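PDB 6GSZ: alpha-L-rhamnosidase, which probably hydrolyses terminal non-reducing alpha-L-rhamnose residues in alpha-L-rhamnosides. Local coordinates for residues R212-D216 and D465-W470. Residues are numbered along the deposited sequence.
Sequences RIGYD and DERLGW. With BGC (beta-D-glucopyranose), chain B.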
loop_
_atom_site.group_PDB
_atom_site.type_symbol
_atom_site.label_atom_id
_atom_site.label_comp_id
_atom_site.label_asym_id
_atom_site.label_seq_id
_atom_site.Cartn_x
_atom_site.Cartn_y
_atom_site.Cartn_z
ATOM N N ARG A 212 -10.400 -19.108 4.445
ATOM C CA ARG A 212 -11.505 -18.460 5.162
ATOM C C ARG A 212 -11.216 -16.949 5.291
ATOM O O ARG A 212 -10.311 -16.572 5.995
ATOM C CB ARG A 212 -11.746 -19.101 6.528
ATOM C CG ARG A 212 -13.010 -18.619 7.222
ATOM C CD ARG A 212 -13.214 -19.322 8.570
ATOM N NE ARG A 212 -12.121 -19.096 9.504
ATOM C CZ ARG A 212 -11.953 -18.009 10.266
ATOM N NH1 ARG A 212 -12.922 -17.104 10.343
ATOM N NH2 ARG A 212 -10.833 -17.907 10.989
ATOM N N ILE A 213 -12.024 -16.142 4.595
ATOM C CA ILE A 213 -11.806 -14.703 4.542
ATOM C C ILE A 213 -13.137 -14.032 4.896
ATOM O O ILE A 213 -14.208 -14.459 4.478
ATOM C CB ILE A 213 -11.236 -14.254 3.174
ATOM C CG1 ILE A 213 -9.937 -14.965 2.788
ATOM C CG2 ILE A 213 -11.055 -12.747 3.064
ATOM C CD1 ILE A 213 -8.784 -14.670 3.723
ATOM N N GLY A 214 -13.027 -12.890 5.582
ATOM C CA GLY A 214 -14.200 -12.148 6.047
ATOM C C GLY A 214 -14.458 -12.277 7.534
ATOM O O GLY A 214 -14.045 -13.255 8.153
ATOM N N TYR A 215 -15.249 -11.343 8.073
ATOM C CA TYR A 215 -15.597 -11.306 9.463
ATOM C C TYR A 215 -16.913 -12.067 9.677
ATOM O O TYR A 215 -17.536 -12.562 8.732
ATOM C CB TYR A 215 -15.657 -9.852 9.956
ATOM C CG TYR A 215 -16.354 -8.875 9.056
ATOM C CD1 TYR A 215 -17.727 -8.739 9.044
ATOM C CD2 TYR A 215 -15.629 -8.020 8.260
ATOM C CE1 TYR A 215 -18.370 -7.828 8.216
ATOM C CE2 TYR A 215 -16.252 -7.133 7.404
ATOM C CZ TYR A 215 -17.623 -6.993 7.418
ATOM O OH TYR A 215 -18.226 -6.078 6.594
ATOM N N ASP A 216 -17.336 -12.147 10.932
ATOM C CA ASP A 216 -18.587 -12.853 11.309
ATOM C C ASP A 216 -18.517 -14.317 10.860
ATOM O O ASP A 216 -19.548 -14.948 10.558
ATOM C CB ASP A 216 -19.801 -12.110 10.758
ATOM C CG ASP A 216 -20.001 -10.741 11.397
ATOM O OD1 ASP A 216 -19.608 -10.574 12.562
ATOM O OD2 ASP A 216 -20.562 -9.864 10.710
ATOM N N ASP A 465 -9.871 -10.835 11.898
ATOM C CA ASP A 465 -10.550 -11.571 10.833
ATOM C C ASP A 465 -11.169 -10.617 9.821
ATOM O O ASP A 465 -12.332 -10.625 9.604
ATOM C CB ASP A 465 -11.585 -12.526 11.421
ATOM C CG ASP A 465 -12.633 -11.875 12.305
ATOM O OD1 ASP A 465 -12.473 -10.666 12.628
ATOM O OD2 ASP A 465 -13.587 -12.544 12.659
ATOM N N GLU A 466 -10.324 -9.778 9.251
ATOM C CA GLU A 466 -10.774 -8.766 8.272
ATOM C C GLU A 466 -9.657 -8.628 7.238
ATOM O O GLU A 466 -9.527 -9.461 6.396
ATOM C CB GLU A 466 -11.217 -7.496 9.018
ATOM C CG GLU A 466 -12.023 -6.526 8.171
ATOM C CD GLU A 466 -12.931 -5.606 8.957
ATOM O OE1 GLU A 466 -12.859 -5.621 10.190
ATOM O OE2 GLU A 466 -13.714 -4.888 8.333
ATOM N N ARG A 467 -8.894 -7.524 7.272
ATOM C CA ARG A 467 -7.739 -7.337 6.359
ATOM C C ARG A 467 -8.270 -7.251 4.931
ATOM O O ARG A 467 -7.749 -7.883 4.029
ATOM C CB ARG A 467 -6.641 -8.395 6.563
ATOM C CG ARG A 467 -6.457 -8.922 7.982
ATOM C CD ARG A 467 -5.360 -9.939 8.062
ATOM N NE ARG A 467 -5.407 -10.647 9.313
ATOM C CZ ARG A 467 -4.511 -11.562 9.658
ATOM N NH1 ARG A 467 -3.490 -11.810 8.870
ATOM N NH2 ARG A 467 -4.625 -12.235 10.799
ATOM N N LEU A 468 -9.295 -6.400 4.733
ATOM C CA LEU A 468 -9.948 -6.271 3.442
ATOM C C LEU A 468 -9.595 -4.910 2.832
ATOM O O LEU A 468 -9.189 -3.951 3.558
ATOM C CB LEU A 468 -11.469 -6.352 3.625
ATOM C CG LEU A 468 -11.963 -7.582 4.388
ATOM C CD1 LEU A 468 -13.460 -7.514 4.604
ATOM C CD2 LEU A 468 -11.567 -8.896 3.684
ATOM N N GLY A 469 -9.783 -4.835 1.517
ATOM C CA GLY A 469 -9.439 -3.588 0.803
ATOM C C GLY A 469 -10.499 -2.505 0.927
ATOM O O GLY A 469 -11.182 -2.181 -0.046
ATOM N N TRP A 470 -10.695 -2.041 2.164
ATOM C CA TRP A 470 -11.747 -1.056 2.445
ATOM C C TRP A 470 -11.507 0.273 1.694
ATOM O O TRP A 470 -10.460 0.924 1.799
ATOM C CB TRP A 470 -11.874 -0.842 3.942
ATOM C CG TRP A 470 -12.709 -1.893 4.621
ATOM C CD1 TRP A 470 -12.275 -2.986 5.311
ATOM C CD2 TRP A 470 -14.137 -1.900 4.706
ATOM N NE1 TRP A 470 -13.347 -3.666 5.817
ATOM C CE2 TRP A 470 -14.507 -3.040 5.447
ATOM C CE3 TRP A 470 -15.124 -1.059 4.217
ATOM C CZ2 TRP A 470 -15.837 -3.331 5.719
ATOM C CZ3 TRP A 470 -16.441 -1.339 4.477
ATOM C CH2 TRP A 470 -16.791 -2.488 5.213
HETATM C C2 BGC B . -12.890 -0.133 8.025
HETATM C C3 BGC B . -14.035 0.803 7.755
HETATM C C4 BGC B . -15.418 0.198 7.665
HETATM C C5 BGC B . -15.532 -0.636 8.847
HETATM C C6 BGC B . -16.937 -1.204 8.790
HETATM C C1 BGC B . -13.241 -1.053 9.181
HETATM O O1 BGC B . -12.102 -1.828 9.499
HETATM O O2 BGC B . -11.825 0.558 8.634
HETATM O O3 BGC B . -13.865 1.277 6.527
HETATM O O4 BGC B . -16.535 1.110 7.551
HETATM O O5 BGC B . -14.512 -1.676 8.990
HETATM O O6 BGC B . -17.075 -2.156 9.850
HETATM O O HOH W 1 -14.460 -14.379 10.757
HETATM O O HOH W 2 -15.974 -11.486 13.310
#
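This is a loop-to-loop contact between domains, held by side-chain packing and bridging water, with no direct hydrogen bond between the two segments. Residues 212-216 follow helix 207-210 in the N-terminal alpha-L-rhamnosidase domain, whereas 465-470 run into helix 471-484 of the six-hairpin glycosidase domain. Tyr-215 makes most of the contact from its side. Its CE2 lies 4.0 Å from CD1 of Leu-468 and 3.5 Å from OE2 of Glu-466, and its OH approaches CZ2 of Trp-470 edge-on at 3.7 Å. On its other branch, Leu-468 meets Ile-213, CD2 to CG2 at 3.9 Å. Near the backbone, Asp-465 O sits 3.3 Å from CA of Tyr-215, so the two backbones are close without pairing. Two waters link them instead: water 1 donates to Gly-214 O (2.9 Å) and to Asp-465 OD2 (2.8 Å), while water 2 accepts from Asp-216 N (2.8 Å) and donates to the same OD2 (2.7 Å). The other carboxylate oxygen of Asp-465, OD1, forms a salt bridge with Arg-371.

In the six-hairpin, (alpha/alpha)6-barrel catalytic domain of this family, sugar binds among the loops that join the helices, and 465-470 is such a loop. Glu-466 and Trp-470 belong to the beta-D-glucopyranose pocket; NE1 of Trp-470 donates to OE2 of Glu-466 (2.8 Å), and one face of the indole lies against the sugar. Gly-469 centres an inverse gamma turn just before Trp-470, the N-cap of helix 471-484. Outside the two segments, the hydroxyl of Tyr-264 hydrogen-bonds to both Gly-214 N and Glu-466 O, joining the two loops once more.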